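Local structure of 11S globulin seed storage protein (Amaranthus hypochondriacus, 3QAC) at the interface of chains A and B. The protein serves as a seed storage protein of the 11S globulin family, laid down as a nutrient reservoir. Numbering follows the deposited sequence. Chains: chain A/B, 11S globulin seed storage protein.

Contact 1: the interface of chains A and B. Residues chain A 172-174, 176; chain B 10-15.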
# COMPACT_ATOMS: atom_id res chain seq x y z
N GLN A 172 2.79 5.88 9.11
CA GLN A 172 1.50 5.42 9.61
C GLN A 172 0.80 6.46 10.51
O GLN A 172 -0.22 6.18 11.12
CB GLN A 172 1.65 4.07 10.31
CG GLN A 172 2.27 2.98 9.41
CD GLN A 172 2.12 1.59 9.99
OE1 GLN A 172 2.50 0.59 9.38
NE2 GLN A 172 1.59 1.52 11.18
N LEU A 173 1.37 7.66 10.60
CA LEU A 173 0.73 8.76 11.33
C LEU A 173 -0.09 9.56 10.33
O LEU A 173 -0.46 9.05 9.30
CB LEU A 173 1.77 9.63 12.01
CG LEU A 173 2.65 8.89 13.02
CD1 LEU A 173 3.85 9.73 13.44
CD2 LEU A 173 1.83 8.50 14.23
N ASP A 174 -0.41 10.82 10.62
CA ASP A 174 -1.23 11.58 9.69
C ASP A 174 -0.53 11.84 8.35
O ASP A 174 0.70 11.87 8.26
CB ASP A 174 -1.67 12.91 10.31
CG ASP A 174 -2.68 12.74 11.44
OD1 ASP A 174 -2.76 13.67 12.26
OD2 ASP A 174 -3.38 11.70 11.53
N ASN A 176 -1.50 14.53 6.29
CA ASN A 176 -1.54 15.95 6.00
C ASN A 176 -0.20 16.67 6.13
O ASN A 176 0.19 17.42 5.24
CB ASN A 176 -2.62 16.63 6.85
CG ASN A 176 -4.02 16.15 6.48
OD1 ASN A 176 -4.19 15.29 5.60
ND2 ASN A 176 -5.04 16.70 7.15
N GLN B 10 -10.96 14.50 6.90
CA GLN B 10 -10.38 14.93 8.18
C GLN B 10 -8.91 14.52 8.31
O GLN B 10 -8.02 15.37 8.23
CB GLN B 10 -11.18 14.39 9.35
CG GLN B 10 -12.45 15.17 9.66
CD GLN B 10 -13.02 14.81 11.02
OE1 GLN B 10 -12.35 14.17 11.83
NE2 GLN B 10 -14.25 15.23 11.27
N GLY B 11 -8.68 13.23 8.53
CA GLY B 11 -7.33 12.69 8.57
C GLY B 11 -6.45 13.31 9.64
O GLY B 11 -5.28 13.62 9.40
N ASN B 12 -7.01 13.50 10.83
CA ASN B 12 -6.23 14.02 11.95
C ASN B 12 -6.26 13.13 13.16
O ASN B 12 -5.98 13.56 14.27
CB ASN B 12 -6.71 15.41 12.32
CG ASN B 12 -6.15 16.46 11.41
OD1 ASN B 12 -6.81 16.89 10.46
ND2 ASN B 12 -4.90 16.87 11.66
N GLU B 13 -6.61 11.86 12.95
CA GLU B 13 -6.75 10.95 14.07
C GLU B 13 -5.43 10.66 14.78
O GLU B 13 -5.45 10.19 15.92
CB GLU B 13 -7.44 9.66 13.64
CG GLU B 13 -7.06 9.24 12.26
CD GLU B 13 -7.84 10.00 11.22
OE1 GLU B 13 -9.07 10.11 11.39
OE2 GLU B 13 -7.22 10.48 10.25
N CYS B 14 -4.29 10.95 14.14
CA CYS B 14 -3.01 10.75 14.82
C CYS B 14 -2.45 12.00 15.49
O CYS B 14 -1.38 11.94 16.08
CB CYS B 14 -1.97 10.13 13.88
SG CYS B 14 -2.40 8.47 13.37
N GLN B 15 -3.17 13.13 15.40
CA GLN B 15 -2.87 14.29 16.23
C GLN B 15 -3.34 13.98 17.64
O GLN B 15 -4.40 14.39 18.06
CB GLN B 15 -3.64 15.51 15.74
CG GLN B 15 -3.32 15.91 14.32
CD GLN B 15 -1.88 16.34 14.18
OE1 GLN B 15 -1.00 15.51 13.94
NE2 GLN B 15 -1.64 17.63 14.32
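The carboxylate of A:Asp174 lies sandwiched between two parts of the B-chain N-terminal loop. On one face the carbonyl oxygen of B:Gly11 stands 3.4 Å from A:Asp174 CG, almost directly above that carbon, with B:Asn12 CA over the same face. The opposite face is covered by B:Cys14 CB, 3.6 Å from CG. At one end A:Asp174 OD2 accepts a hydrogen bond on its syn lone pair, the side of OD1, from the backbone N of B:Cys14 (2.9 Å, 149° at the hydrogen). At the other end, the side-chain amide of B:Gln15 crosses the carboxylate obliquely, planes 45° apart, bringing OE1 to 3.1 Å from A:Asp174 OD1. As modelled, these two acceptors clash; a turned amide or a protonated carboxyl group would supply a donor. B:Glu13 OE2, 4.2 Å from A:Asp174 OD2, adds another acidic group, which might raise the carboxyl pKa. The side chains of A:Asn176 and B:Asn12 cross at about a right angle without bonding, and A:Asn176 ND2 makes a weak hydrogen bond to the carbonyl oxygen of the poorly ordered B:Gln10.

A:Asp174 has CG anti to its carbonyl carbon (chi1 -69°), and it has the largest buried surface in the patch, 97 Å². B:Cys14 SG, also beside its own backbone N, reaches A:Leu173 CA at 3.7 Å. The disulfide of B:Cys14 with B:Cys47 should restrain this B loop. On chain A, the contacting loop lies between strands 158-164 and 180-182, in the sequence range of the N-terminal cupin.

Contact 2: the interface of chains A and B. Residues chain A 86, 88-89, 145-147, 183; chain B 340, 342, 407-409, 415, 417.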
# COMPACT_ATOMS: atom_id res chain seq x y z
N MET A 86 21.44 6.97 13.31
CA MET A 86 21.44 6.01 14.41
C MET A 86 20.46 4.91 14.11
O MET A 86 19.34 4.89 14.63
CB MET A 86 21.07 6.68 15.74
CG MET A 86 22.07 7.73 16.21
SD MET A 86 21.61 9.36 15.64
CE MET A 86 20.37 9.81 16.85
N PRO A 88 18.89 1.45 14.46
CA PRO A 88 18.79 0.44 15.52
C PRO A 88 19.42 -0.88 15.10
O PRO A 88 18.97 -1.47 14.11
CB PRO A 88 17.27 0.25 15.69
CG PRO A 88 16.70 1.51 15.20
CD PRO A 88 17.57 1.94 14.06
N GLY A 89 20.44 -1.31 15.83
CA GLY A 89 21.02 -2.63 15.61
C GLY A 89 22.38 -2.60 14.94
O GLY A 89 23.08 -3.62 14.90
N GLY A 145 11.44 6.97 10.36
CA GLY A 145 11.69 6.74 11.77
C GLY A 145 13.15 6.77 12.18
O GLY A 145 13.46 6.81 13.37
N VAL A 146 14.06 6.72 11.21
CA VAL A 146 15.49 6.73 11.54
C VAL A 146 15.96 8.08 12.08
O VAL A 146 15.88 9.13 11.42
CB VAL A 146 16.37 6.27 10.34
CG1 VAL A 146 17.83 6.47 10.66
CG2 VAL A 146 16.11 4.81 10.00
N SER A 147 16.45 8.05 13.31
CA SER A 147 16.94 9.25 13.95
C SER A 147 18.25 9.67 13.30
O SER A 147 19.06 8.82 12.90
CB SER A 147 17.15 8.97 15.43
OG SER A 147 18.07 7.91 15.58
N LEU A 183 15.30 14.97 19.42
CA LEU A 183 15.93 14.25 20.52
C LEU A 183 16.71 15.18 21.42
O LEU A 183 17.38 14.74 22.35
CB LEU A 183 16.85 13.18 19.95
CG LEU A 183 16.02 11.98 19.50
CD1 LEU A 183 16.83 11.05 18.62
CD2 LEU A 183 15.51 11.28 20.74
N TYR B 340 11.37 4.42 21.07
CA TYR B 340 10.31 4.66 20.13
C TYR B 340 10.38 3.62 19.05
O TYR B 340 11.45 3.15 18.72
CB TYR B 340 10.42 6.05 19.55
CG TYR B 340 11.52 6.23 18.53
CD1 TYR B 340 12.83 6.47 18.91
CD2 TYR B 340 11.23 6.20 17.18
CE1 TYR B 340 13.82 6.67 17.97
CE2 TYR B 340 12.19 6.39 16.24
CZ TYR B 340 13.49 6.63 16.62
OH TYR B 340 14.45 6.82 15.65
N LEU B 342 10.21 2.67 15.25
CA LEU B 342 10.54 3.40 14.02
C LEU B 342 9.44 3.33 13.01
O LEU B 342 9.19 4.29 12.28
CB LEU B 342 11.78 2.84 13.32
CG LEU B 342 13.18 2.71 13.91
CD1 LEU B 342 14.21 3.29 12.94
CD2 LEU B 342 13.32 3.28 15.30
N MET B 407 10.68 -2.24 14.17
CA MET B 407 11.96 -2.08 14.81
C MET B 407 11.77 -0.95 15.77
O MET B 407 11.08 0.01 15.45
CB MET B 407 12.97 -1.62 13.77
CG MET B 407 14.38 -1.98 14.07
SD MET B 407 14.87 -3.31 12.96
CE MET B 407 14.93 -4.71 14.09
N PHE B 408 12.38 -1.02 16.94
CA PHE B 408 12.33 0.12 17.82
C PHE B 408 13.73 0.59 18.12
O PHE B 408 14.69 -0.08 17.78
CB PHE B 408 11.58 -0.20 19.11
CG PHE B 408 12.29 -1.15 20.02
CD1 PHE B 408 13.30 -0.70 20.86
CD2 PHE B 408 11.94 -2.48 20.07
CE1 PHE B 408 13.94 -1.58 21.72
CE2 PHE B 408 12.59 -3.36 20.92
CZ PHE B 408 13.58 -2.91 21.75
N GLN B 409 13.85 1.76 18.73
CA GLN B 409 15.14 2.26 19.13
C GLN B 409 15.06 2.73 20.55
O GLN B 409 14.27 3.61 20.89
CB GLN B 409 15.59 3.42 18.24
CG GLN B 409 16.69 4.25 18.89
CD GLN B 409 17.60 4.96 17.88
OE1 GLN B 409 18.54 4.37 17.37
NE2 GLN B 409 17.32 6.23 17.62
N THR B 415 23.37 0.10 22.59
CA THR B 415 22.52 0.10 21.41
C THR B 415 21.34 1.02 21.66
O THR B 415 20.21 0.57 21.70
CB THR B 415 21.97 -1.31 21.11
OG1 THR B 415 23.05 -2.24 21.04
CG2 THR B 415 21.21 -1.32 19.79
N ALA B 417 19.97 5.44 21.02
CA ALA B 417 20.20 6.61 20.20
C ALA B 417 21.36 7.38 20.79
O ALA B 417 22.29 7.74 20.09
CB ALA B 417 18.98 7.46 20.14
O HOH W 1 16.62 5.29 14.60
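Two cupin regions of the 11S globulin meet here: residues from the N-terminal cupin range of chain A face the C-terminal cupin range of chain B.

Direct hydrogen bonds come from two side chains of B strands. B:Tyr340, in strand 339-341, donates its phenol OH to the backbone carbonyl A:Gly145 O at 2.5 Å, approaching almost along the C=O axis (171°). The acceptor lies in the ring plane at its edge, so the tyrosine meets chain A by its rim. B:Gln409, in strand 408-410, has CG anti to its backbone N (chi1 161°) and an extended chain beyond, carrying the amide to A:Ser147. There NE2 donates to A:Ser147 OG at 2.7 Å, with 150° at the hydrogen and the hydroxyl near the amide plane. The same amide places OE1 2.9 Å from the carbonyl A:Met86 O; both can only accept, so this is a clash as modelled. A turned amide could place NE2 at A:Met86 O and OE1 at A:Ser147 OG, where the hydroxyl could donate to it; the coordinates do not settle which.

A water bridges these groups. It hydrogen-bonds to A:Met86 O at 2.8 Å and to B:Tyr340 OH at 2.9 Å, and also to the backbone N of A:Ser147, along a nearly straight N-H, and to its OG. The phenol oxygen is thus held by both the A:Gly145 carbonyl and the water.

Apolar contacts centre on A:Pro88, with 95 Å² hidden by chain B. Its ring meets B:Leu342 tip to tip, CD to CD1 at 3.8 Å, and crosses B:Gln409 at about a right angle, CG to CB at 3.7 Å; its CB lies beside B:Met407 CG. B:Leu342 CD1 additionally touches A:Val146 CG2, the two side chains crossing obliquely.

The proline ring also makes a van der Waals contact with a polar backbone atom, A:Pro88 CB sitting 3.3 Å from the carbonyl B:Phe408 O.

The C-alpha centres of contact 1 and contact 2 lie about 22 Å apart on one A-B interface, and they share no residue. Chain A supplies residues of its N-terminal cupin range to both. Chain B uses its N-terminal loop in contact 1 and its C-terminal cupin range in contact 2, so two stretches distant in its sequence hold two separate places on the same N-terminal cupin of the neighbour. The two chains offer different residues, as expected of a joint without two-fold symmetry. Repeated around the three copies of the deposited assembly, such head-to-tail joints can close the trimer typical of 11S proglobulins, half of the mature hexamer.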